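Protein mini spindles (Drosophila melanogaster, PDB 5VJC) probably binds tubulin through a HEAT-repeat TOG domain, and so promotes microtubule dynamics and formation of the mitotic spindle. Local coordinates at residues E37-L42 with N58-D63; Q73-L78 with L115-Q120; Y202-C207 with V235-L240. All coordinates share one frame; numbering follows the deposited sequence.

Contact 1 (E37-L42 with N58-D63)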
loop_
_atom_site.group_PDB
_atom_site.type_symbol
_atom_site.label_atom_id
_atom_site.label_comp_id
_atom_site.label_asym_id
_atom_site.label_seq_id
_atom_site.Cartn_x
_atom_site.Cartn_y
_atom_site.Cartn_z
ATOM N N GLU A 37 -11.876 -16.218 8.834
ATOM C CA GLU A 37 -10.709 -17.061 9.053
ATOM C C GLU A 37 -9.463 -16.194 9.221
ATOM O O GLU A 37 -8.553 -16.562 9.952
ATOM C CB GLU A 37 -10.505 -18.066 7.914
ATOM C CG GLU A 37 -10.246 -17.453 6.545
ATOM C CD GLU A 37 -11.505 -17.324 5.691
ATOM O OE1 GLU A 37 -12.623 -17.229 6.258
ATOM O OE2 GLU A 37 -11.371 -17.326 4.445
ATOM N N PHE A 38 -9.440 -15.027 8.580
ATOM C CA PHE A 38 -8.294 -14.136 8.730
ATOM C C PHE A 38 -8.362 -13.405 10.061
ATOM O O PHE A 38 -7.363 -13.256 10.735
ATOM C CB PHE A 38 -8.207 -13.170 7.546
ATOM C CG PHE A 38 -7.799 -13.855 6.264
ATOM C CD1 PHE A 38 -6.472 -14.176 6.028
ATOM C CD2 PHE A 38 -8.755 -14.227 5.321
ATOM C CE1 PHE A 38 -6.094 -14.825 4.876
ATOM C CE2 PHE A 38 -8.375 -14.875 4.156
ATOM C CZ PHE A 38 -7.040 -15.177 3.941
ATOM N N THR A 39 -9.553 -12.996 10.468
ATOM C CA THR A 39 -9.703 -12.360 11.766
ATOM C C THR A 39 -9.329 -13.331 12.909
ATOM O O THR A 39 -8.656 -12.947 13.864
ATOM C CB THR A 39 -11.139 -11.838 11.925
ATOM O OG1 THR A 39 -11.335 -10.792 10.968
ATOM C CG2 THR A 39 -11.369 -11.290 13.309
ATOM N N GLU A 40 -9.720 -14.594 12.787
ATOM C CA GLU A 40 -9.415 -15.585 13.832
ATOM C C GLU A 40 -7.933 -15.920 13.892
ATOM O O GLU A 40 -7.359 -16.033 14.975
ATOM C CB GLU A 40 -10.233 -16.866 13.627
ATOM C CG GLU A 40 -11.723 -16.663 13.894
ATOM C CD GLU A 40 -11.962 -15.789 15.123
ATOM O OE1 GLU A 40 -11.480 -16.166 16.220
ATOM O OE2 GLU A 40 -12.601 -14.713 14.985
ATOM N N LEU A 41 -7.309 -16.078 12.733
ATOM C CA LEU A 41 -5.850 -16.260 12.684
ATOM C C LEU A 41 -5.110 -15.098 13.354
ATOM O O LEU A 41 -4.244 -15.298 14.214
ATOM C CB LEU A 41 -5.385 -16.406 11.233
ATOM C CG LEU A 41 -3.876 -16.287 11.020
ATOM C CD1 LEU A 41 -3.178 -17.486 11.663
ATOM C CD2 LEU A 41 -3.573 -16.209 9.544
ATOM N N LEU A 42 -5.437 -13.870 12.967
ATOM C CA LEU A 42 -4.739 -12.716 13.545
ATOM C C LEU A 42 -4.947 -12.636 15.072
ATOM O O LEU A 42 -4.020 -12.307 15.828
ATOM C CB LEU A 42 -5.203 -11.408 12.896
ATOM C CG LEU A 42 -4.493 -10.157 13.403
ATOM C CD1 LEU A 42 -2.987 -10.234 13.105
ATOM C CD2 LEU A 42 -5.107 -8.897 12.763
ATOM N N ASN A 58 -10.548 -4.923 22.034
ATOM C CA ASN A 58 -10.927 -3.698 21.319
ATOM C C ASN A 58 -10.651 -3.769 19.828
ATOM O O ASN A 58 -11.393 -3.208 19.024
ATOM C CB ASN A 58 -10.196 -2.491 21.907
ATOM C CG ASN A 58 -10.768 -2.071 23.241
ATOM O OD1 ASN A 58 -11.964 -2.224 23.474
ATOM N ND2 ASN A 58 -9.919 -1.556 24.126
ATOM N N MET A 59 -9.586 -4.480 19.476
ATOM C CA MET A 59 -9.148 -4.637 18.095
ATOM C C MET A 59 -10.182 -5.363 17.252
ATOM O O MET A 59 -10.357 -5.060 16.067
ATOM C CB MET A 59 -7.816 -5.394 18.045
ATOM C CG MET A 59 -6.601 -4.517 18.273
ATOM S SD MET A 59 -5.078 -5.478 18.468
ATOM C CE MET A 59 -3.875 -4.179 18.271
ATOM N N PHE A 60 -10.874 -6.320 17.858
ATOM C CA PHE A 60 -11.818 -7.116 17.091
ATOM C C PHE A 60 -13.275 -6.829 17.482
ATOM O O PHE A 60 -14.184 -7.579 17.155
ATOM C CB PHE A 60 -11.453 -8.595 17.220
ATOM C CG PHE A 60 -10.069 -8.894 16.692
ATOM C CD1 PHE A 60 -9.850 -9.024 15.324
ATOM C CD2 PHE A 60 -8.976 -8.958 17.548
ATOM C CE1 PHE A 60 -8.570 -9.262 14.820
ATOM C CE2 PHE A 60 -7.683 -9.193 17.053
ATOM C CZ PHE A 60 -7.477 -9.344 15.691
ATOM N N HIS A 61 -13.487 -5.697 18.135
ATOM C CA HIS A 61 -14.830 -5.208 18.376
ATOM C C HIS A 61 -15.425 -4.739 17.034
ATOM O O HIS A 61 -14.702 -4.284 16.148
ATOM C CB HIS A 61 -14.798 -4.077 19.406
ATOM C CG HIS A 61 -16.104 -3.845 20.094
ATOM N ND1 HIS A 61 -17.228 -3.390 19.435
ATOM C CD2 HIS A 61 -16.466 -4.000 21.392
ATOM C CE1 HIS A 61 -18.226 -3.277 20.294
ATOM N NE2 HIS A 61 -17.790 -3.648 21.487
ATOM N N ASP A 62 -16.734 -4.858 16.873
ATOM C CA ASP A 62 -17.359 -4.451 15.617
ATOM C C ASP A 62 -17.479 -2.929 15.506
ATOM O O ASP A 62 -17.588 -2.392 14.411
ATOM C CB ASP A 62 -18.738 -5.103 15.463
ATOM C CG ASP A 62 -18.734 -6.257 14.455
ATOM O OD1 ASP A 62 -17.648 -6.829 14.182
ATOM O OD2 ASP A 62 -19.822 -6.596 13.936
ATOM N N ASP A 63 -17.441 -2.241 16.642
ATOM C CA ASP A 63 -17.702 -0.805 16.684
ATOM C C ASP A 63 -16.432 -0.019 16.364
ATOM O O ASP A 63 -15.444 -0.121 17.087
ATOM C CB ASP A 63 -18.258 -0.422 18.063
ATOM C CG ASP A 63 -18.750 1.020 18.135
ATOM O OD1 ASP A 63 -18.050 1.933 17.644
ATOM O OD2 ASP A 63 -19.843 1.240 18.712
#
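F60 reaches across to T39 and L42, and every touch between the two segments runs through its ring. The apolar contacts come from two directions. L42 meets the far end of the ring at its edge: its CG lies in the ring plane, and its CD2 stays near that plane, 3.8 Å from F60 CZ. T39 approaches obliquely with its methyl, CG2 coming to 3.4 Å from F60 CD1, a snug fit. With OG1 beside the backbone N (chi1 -66°), CG2 is anti to that N and is the branch that meets the ring. No hydrogen bond links the segments. The polar interactions lie within 58-63: H61 ND1 accepts a hydrogen bond from the backbone N of D63 at 3.0 Å, nearly in the imidazole plane and close to straight at 164°, which bridges the turn beyond F60. D63 then serves as N-cap of helix 64-77 and pairs with R65. L42 also packs on L91, W95 and L98 of helix 89-99. F60, the first residue to leave helix 53-59, thus packs back on helix 36-48, where it also touches R43 and M46, consistent with the closely paired helices of a HEAT-repeat solenoid.

Contact 2 (Q73-L78 with L115-Q120)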
loop_
_atom_site.group_PDB
_atom_site.type_symbol
_atom_site.label_atom_id
_atom_site.label_comp_id
_atom_site.label_asym_id
_atom_site.label_seq_id
_atom_site.Cartn_x
_atom_site.Cartn_y
_atom_site.Cartn_z
ATOM N N GLN A 73 -4.222 4.564 21.336
ATOM C CA GLN A 73 -3.356 3.937 22.333
ATOM C C GLN A 73 -2.012 3.551 21.711
ATOM O O GLN A 73 -0.956 3.823 22.275
ATOM C CB GLN A 73 -4.051 2.731 22.947
ATOM C CG GLN A 73 -5.118 3.121 23.949
ATOM C CD GLN A 73 -6.030 1.977 24.307
ATOM O OE1 GLN A 73 -6.172 1.024 23.548
ATOM N NE2 GLN A 73 -6.665 2.068 25.469
ATOM N N LEU A 74 -2.041 2.950 20.527
ATOM C CA LEU A 74 -0.792 2.571 19.873
ATOM C C LEU A 74 0.044 3.800 19.545
ATOM O O LEU A 74 1.274 3.783 19.670
ATOM C CB LEU A 74 -1.078 1.764 18.604
ATOM C CG LEU A 74 -1.705 0.387 18.787
ATOM C CD1 LEU A 74 -2.245 -0.145 17.455
ATOM C CD2 LEU A 74 -0.670 -0.562 19.385
ATOM N N SER A 75 -0.622 4.872 19.112
ATOM C CA SER A 75 0.093 6.100 18.778
ATOM C C SER A 75 0.831 6.670 19.989
ATOM O O SER A 75 1.977 7.099 19.880
ATOM C CB SER A 75 -0.873 7.158 18.208
ATOM O OG SER A 75 -0.156 8.335 17.863
ATOM N N GLU A 76 0.172 6.672 21.144
ATOM C CA GLU A 76 0.808 7.167 22.368
ATOM C C GLU A 76 1.933 6.229 22.820
ATOM O O GLU A 76 2.983 6.683 23.270
ATOM C CB GLU A 76 -0.223 7.334 23.480
ATOM C CG GLU A 76 -0.582 8.781 23.762
ATOM C CD GLU A 76 -2.076 9.001 23.902
ATOM O OE1 GLU A 76 -2.820 8.009 24.067
ATOM O OE2 GLU A 76 -2.508 10.174 23.839
ATOM N N ASP A 77 1.720 4.925 22.654
ATOM C CA ASP A 77 2.676 3.914 23.130
ATOM C C ASP A 77 3.958 3.892 22.309
ATOM O O ASP A 77 4.972 3.336 22.742
ATOM C CB ASP A 77 2.035 2.520 23.109
ATOM C CG ASP A 77 2.903 1.465 23.776
ATOM O OD1 ASP A 77 3.360 1.701 24.914
ATOM O OD2 ASP A 77 3.155 0.411 23.148
ATOM N N LEU A 78 3.921 4.502 21.130
ATOM C CA LEU A 78 5.000 4.331 20.151
ATOM C C LEU A 78 6.318 5.002 20.557
ATOM O O LEU A 78 7.388 4.445 20.324
ATOM C CB LEU A 78 4.555 4.847 18.772
ATOM C CG LEU A 78 5.588 4.799 17.636
ATOM C CD1 LEU A 78 6.221 3.423 17.463
ATOM C CD2 LEU A 78 4.947 5.253 16.326
ATOM N N LEU A 115 0.370 5.186 10.991
ATOM C CA LEU A 115 1.303 4.505 10.096
ATOM C C LEU A 115 2.468 5.389 9.681
ATOM O O LEU A 115 3.593 4.898 9.536
ATOM C CB LEU A 115 0.568 4.004 8.849
ATOM C CG LEU A 115 -0.165 2.687 9.092
ATOM C CD1 LEU A 115 -1.196 2.484 8.006
ATOM C CD2 LEU A 115 0.846 1.521 9.116
ATOM N N VAL A 116 2.194 6.680 9.462
ATOM C CA VAL A 116 3.265 7.617 9.171
ATOM C C VAL A 116 4.251 7.649 10.337
ATOM O O VAL A 116 5.452 7.623 10.101
ATOM C CB VAL A 116 2.732 9.040 8.865
ATOM C CG1 VAL A 116 3.878 10.047 8.781
ATOM C CG2 VAL A 116 1.952 9.025 7.553
ATOM N N GLN A 117 3.759 7.695 11.580
ATOM C CA GLN A 117 4.655 7.681 12.757
ATOM C C GLN A 117 5.445 6.365 12.827
ATOM O O GLN A 117 6.637 6.351 13.143
ATOM C CB GLN A 117 3.889 7.853 14.077
ATOM C CG GLN A 117 2.884 9.006 14.225
ATOM C CD GLN A 117 2.029 8.798 15.482
ATOM O OE1 GLN A 117 0.799 8.609 15.411
ATOM N NE2 GLN A 117 2.693 8.772 16.648
ATOM N N VAL A 118 4.769 5.258 12.539
ATOM C CA VAL A 118 5.420 3.942 12.528
ATOM C C VAL A 118 6.546 3.860 11.505
ATOM O O VAL A 118 7.653 3.434 11.831
ATOM C CB VAL A 118 4.408 2.817 12.227
ATOM C CG1 VAL A 118 5.125 1.504 11.887
ATOM C CG2 VAL A 118 3.472 2.623 13.416
ATOM N N PHE A 119 6.277 4.266 10.265
ATOM C CA PHE A 119 7.296 4.088 9.234
ATOM C C PHE A 119 8.464 5.048 9.422
ATOM O O PHE A 119 9.593 4.699 9.088
ATOM C CB PHE A 119 6.674 4.193 7.833
ATOM C CG PHE A 119 6.093 2.891 7.382
ATOM C CD1 PHE A 119 6.871 1.974 6.698
ATOM C CD2 PHE A 119 4.802 2.539 7.739
ATOM C CE1 PHE A 119 6.364 0.735 6.336
ATOM C CE2 PHE A 119 4.275 1.297 7.372
ATOM C CZ PHE A 119 5.061 0.397 6.672
ATOM N N GLN A 120 8.209 6.212 10.023
ATOM C CA GLN A 120 9.303 7.085 10.443
ATOM C C GLN A 120 10.232 6.389 11.452
ATOM O O GLN A 120 11.463 6.455 11.326
ATOM C CB GLN A 120 8.780 8.391 11.047
ATOM C CG GLN A 120 9.908 9.429 11.176
ATOM C CD GLN A 120 10.633 9.641 9.848
ATOM O OE1 GLN A 120 10.009 9.993 8.840
ATOM N NE2 GLN A 120 11.948 9.408 9.832
#
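S75 and Q117 meet through a short hydrogen bond, the hydroxyl OG giving its proton to the amide oxygen OE1 of Q117 at 2.6 Å. The hydroxyl lies in the carbonyl plane on a lone pair of OE1, with a C=O...donor angle of 109°. Beside this polar pair is an apolar one. L78 sends its CD2 methyl to the root of the glutamine, 3.6 Å from Q117 CB, and the same methyl lies 3.8 Å from the backbone N of V118. Leucine and glutamine side chains pass at a slant, so the aliphatic stem of Q117 packs on L78 while its amide serves S75. V118 adds a looser touch, its CG2 being 4.2 Å from L78 CD2.

The torsions explain the reach. Beyond CG the Q117 chain is extended (chi2 167°), which carries the amide across to the serine. L78 has CG opposite its backbone N (chi1 177°), and this sends the branch out to the neighbouring helix.

Between the segments the nearest CA pairs are S75 with Q117 at 7.7 Å and L78 with V118 at 7.6 Å, so both chains advance in the same sense. The end of helix 64-77 lies beside the C-terminal half of helix 105-124, consistent with the stacked helices of an alpha-solenoid built from HEAT repeats.

Farther out, Y114 of helix 105-124 touches both L74 and S75, and V121, one turn on from Q117, receives L78. V118 reaches L89 at the start of helix 89-99. F119 packs on V163 of helix 150-166, and the carbonyl O of V116 accepts a hydrogen bond from Q162 NE2.

Contact 3 (Y202-C207 with V235-L240)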
loop_
_atom_site.group_PDB
_atom_site.type_symbol
_atom_site.label_atom_id
_atom_site.label_comp_id
_atom_site.label_asym_id
_atom_site.label_seq_id
_atom_site.Cartn_x
_atom_site.Cartn_y
_atom_site.Cartn_z
ATOM N N TYR A 202 12.667 7.115 -9.762
ATOM C CA TYR A 202 13.590 6.003 -9.840
ATOM C C TYR A 202 14.144 5.831 -11.248
ATOM O O TYR A 202 15.064 5.056 -11.463
ATOM C CB TYR A 202 12.901 4.722 -9.370
ATOM C CG TYR A 202 12.642 4.732 -7.880
ATOM C CD1 TYR A 202 13.638 4.363 -6.985
ATOM C CD2 TYR A 202 11.418 5.138 -7.364
ATOM C CE1 TYR A 202 13.420 4.391 -5.608
ATOM C CE2 TYR A 202 11.187 5.160 -5.989
ATOM C CZ TYR A 202 12.191 4.775 -5.120
ATOM O OH TYR A 202 11.983 4.803 -3.757
ATOM N N GLY A 203 13.569 6.553 -12.204
ATOM C CA GLY A 203 13.948 6.394 -13.600
ATOM C C GLY A 203 13.455 5.088 -14.202
ATOM O O GLY A 203 12.771 4.290 -13.540
ATOM N N MET A 204 13.809 4.854 -15.465
ATOM C CA MET A 204 13.248 3.726 -16.199
ATOM C C MET A 204 13.693 2.367 -15.713
ATOM O O MET A 204 13.128 1.367 -16.155
ATOM C CB MET A 204 13.562 3.845 -17.689
ATOM C CG MET A 204 12.894 5.037 -18.345
ATOM S SD MET A 204 11.089 4.940 -18.301
ATOM C CE MET A 204 10.856 3.270 -18.926
ATOM N N ASN A 205 14.684 2.298 -14.816
ATOM C CA ASN A 205 15.035 1.010 -14.229
ATOM C C ASN A 205 13.823 0.363 -13.534
ATOM O O ASN A 205 13.755 -0.857 -13.404
ATOM C CB ASN A 205 16.178 1.142 -13.210
ATOM C CG ASN A 205 17.544 1.321 -13.869
ATOM O OD1 ASN A 205 17.647 1.531 -15.079
ATOM N ND2 ASN A 205 18.601 1.248 -13.063
ATOM N N ILE A 206 12.884 1.185 -13.078
ATOM C CA ILE A 206 11.741 0.676 -12.306
ATOM C C ILE A 206 10.596 0.262 -13.221
ATOM O O ILE A 206 9.610 -0.355 -12.787
ATOM C CB ILE A 206 11.240 1.729 -11.305
ATOM C CG1 ILE A 206 10.521 1.057 -10.132
ATOM C CG2 ILE A 206 10.350 2.768 -11.997
ATOM C CD1 ILE A 206 10.162 2.021 -9.010
ATOM N N CYS A 207 10.722 0.600 -14.497
ATOM C CA CYS A 207 9.597 0.452 -15.400
ATOM C C CYS A 207 9.964 -0.340 -16.643
ATOM O O CYS A 207 10.470 0.229 -17.602
ATOM C CB CYS A 207 9.071 1.833 -15.786
ATOM S SG CYS A 207 7.618 1.819 -16.831
ATOM N N VAL A 235 4.080 10.354 -21.258
ATOM C CA VAL A 235 4.894 11.537 -21.521
ATOM C C VAL A 235 6.180 11.518 -20.681
ATOM O O VAL A 235 7.277 11.761 -21.185
ATOM C CB VAL A 235 4.110 12.841 -21.230
ATOM C CG1 VAL A 235 5.060 14.019 -21.068
ATOM C CG2 VAL A 235 3.097 13.113 -22.334
ATOM N N GLN A 236 6.036 11.206 -19.398
ATOM C CA GLN A 236 7.184 11.119 -18.514
ATOM C C GLN A 236 8.108 10.019 -18.990
ATOM O O GLN A 236 9.347 10.168 -18.968
ATOM C CB GLN A 236 6.729 10.879 -17.073
ATOM C CG GLN A 236 7.846 10.585 -16.115
ATOM C CD GLN A 236 8.820 11.745 -15.975
ATOM O OE1 GLN A 236 8.451 12.832 -15.533
ATOM N NE2 GLN A 236 10.066 11.518 -16.370
ATOM N N VAL A 237 7.524 8.916 -19.447
ATOM C CA VAL A 237 8.337 7.853 -20.016
ATOM C C VAL A 237 9.068 8.398 -21.254
ATOM O O VAL A 237 10.234 8.064 -21.487
ATOM C CB VAL A 237 7.498 6.610 -20.382
ATOM C CG1 VAL A 237 8.335 5.603 -21.116
ATOM C CG2 VAL A 237 6.911 5.969 -19.121
ATOM N N PHE A 238 8.403 9.266 -22.019
ATOM C CA PHE A 238 9.014 9.794 -23.239
ATOM C C PHE A 238 10.254 10.649 -22.933
ATOM O O PHE A 238 11.273 10.528 -23.608
ATOM C CB PHE A 238 8.003 10.608 -24.052
ATOM C CG PHE A 238 8.585 11.209 -25.306
ATOM C CD1 PHE A 238 9.082 10.389 -26.320
ATOM C CD2 PHE A 238 8.649 12.586 -25.472
ATOM C CE1 PHE A 238 9.624 10.934 -27.479
ATOM C CE2 PHE A 238 9.195 13.134 -26.627
ATOM C CZ PHE A 238 9.680 12.303 -27.631
ATOM N N PHE A 239 10.158 11.484 -21.899
ATOM C CA PHE A 239 11.258 12.340 -21.450
ATOM C C PHE A 239 12.495 11.568 -21.024
ATOM O O PHE A 239 13.602 12.110 -21.033
ATOM C CB PHE A 239 10.807 13.219 -20.280
ATOM C CG PHE A 239 9.798 14.273 -20.650
ATOM C CD1 PHE A 239 9.735 14.784 -21.933
ATOM C CD2 PHE A 239 8.925 14.771 -19.700
ATOM C CE1 PHE A 239 8.803 15.756 -22.263
ATOM C CE2 PHE A 239 7.995 15.744 -20.021
ATOM C CZ PHE A 239 7.934 16.239 -21.305
ATOM N N LEU A 240 12.325 10.311 -20.630
ATOM C CA LEU A 240 13.457 9.533 -20.152
ATOM C C LEU A 240 13.927 8.533 -21.179
ATOM O O LEU A 240 15.025 7.997 -21.062
ATOM C CB LEU A 240 13.111 8.796 -18.852
ATOM C CG LEU A 240 12.767 9.665 -17.638
ATOM C CD1 LEU A 240 12.385 8.764 -16.457
ATOM C CD2 LEU A 240 13.952 10.576 -17.280
#
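The short link between helices 185-202 and 209-217, part of a HEAT solenoid, carries M204, which packs against V237 and L240 on helix 224-241. The contact is wholly apolar, with no hydrogen bond passing between the segments. M204 touches at two levels of its chain. Near the base, its CG lies 3.8 Å from CB of L240, the two side chains crossing at a slant. Farther out, its sulfur SD comes to 4.0 Å from V237 CG1, and the methyl CE is close to the same valine carbon; here the side chains cross at about a right angle. The methionine is bent at both outer torsions (chi2 -63°, chi3 -50°), a folded shape that lays the thioether against the helix.

G203 adds the third touch, its CA 4.0 Å from L240 CD1. It is the first residue to leave helical geometry after helix 185-202, and its positive phi, 72°, suits a residue without a side chain. The chain leaves the helix there and then enters a short 3-10 segment, 204-206, held by I206 N bonded to the carbonyl O of G203 at 3.1 Å and by C207 N bonded to the carbonyl O of M204 at 3.0 Å. These two bonds bracket M204 within the turn.

Such inter-helix turns lie along the edges of an alpha-solenoid, and this one packs against helix 224-241. I199 of helix 185-202 touches C207, V237 and L240. V237 also packs on T245 and M248 of the short helix 245-248, while L240 keeps an exposed position at the margin. I206 packs on F169 and F173 of helix 169-178.

In the fold
From the N terminus, the three contacts follow one another in series; none nests in or crosses another. Contact 1 closes a short interval, 15 residues, joining helix 36-48 to the end of helix 53-59. Helix 64-77 comes next in the chain and carries the first segment of contact 2, which spans 36 residues to bring it beside helix 105-124, with helices 82-87 and 89-99 falling in the intervening chain. Contact 3 closes 27 residues between the turn after helix 185-202 and helix 224-241. Contacts 1 and 3 have centres 42 Å apart, on opposite sides of the chain's centre. Each contact joins segments with no more than 36 residues between them, as expected of a solenoid extended by local stacking.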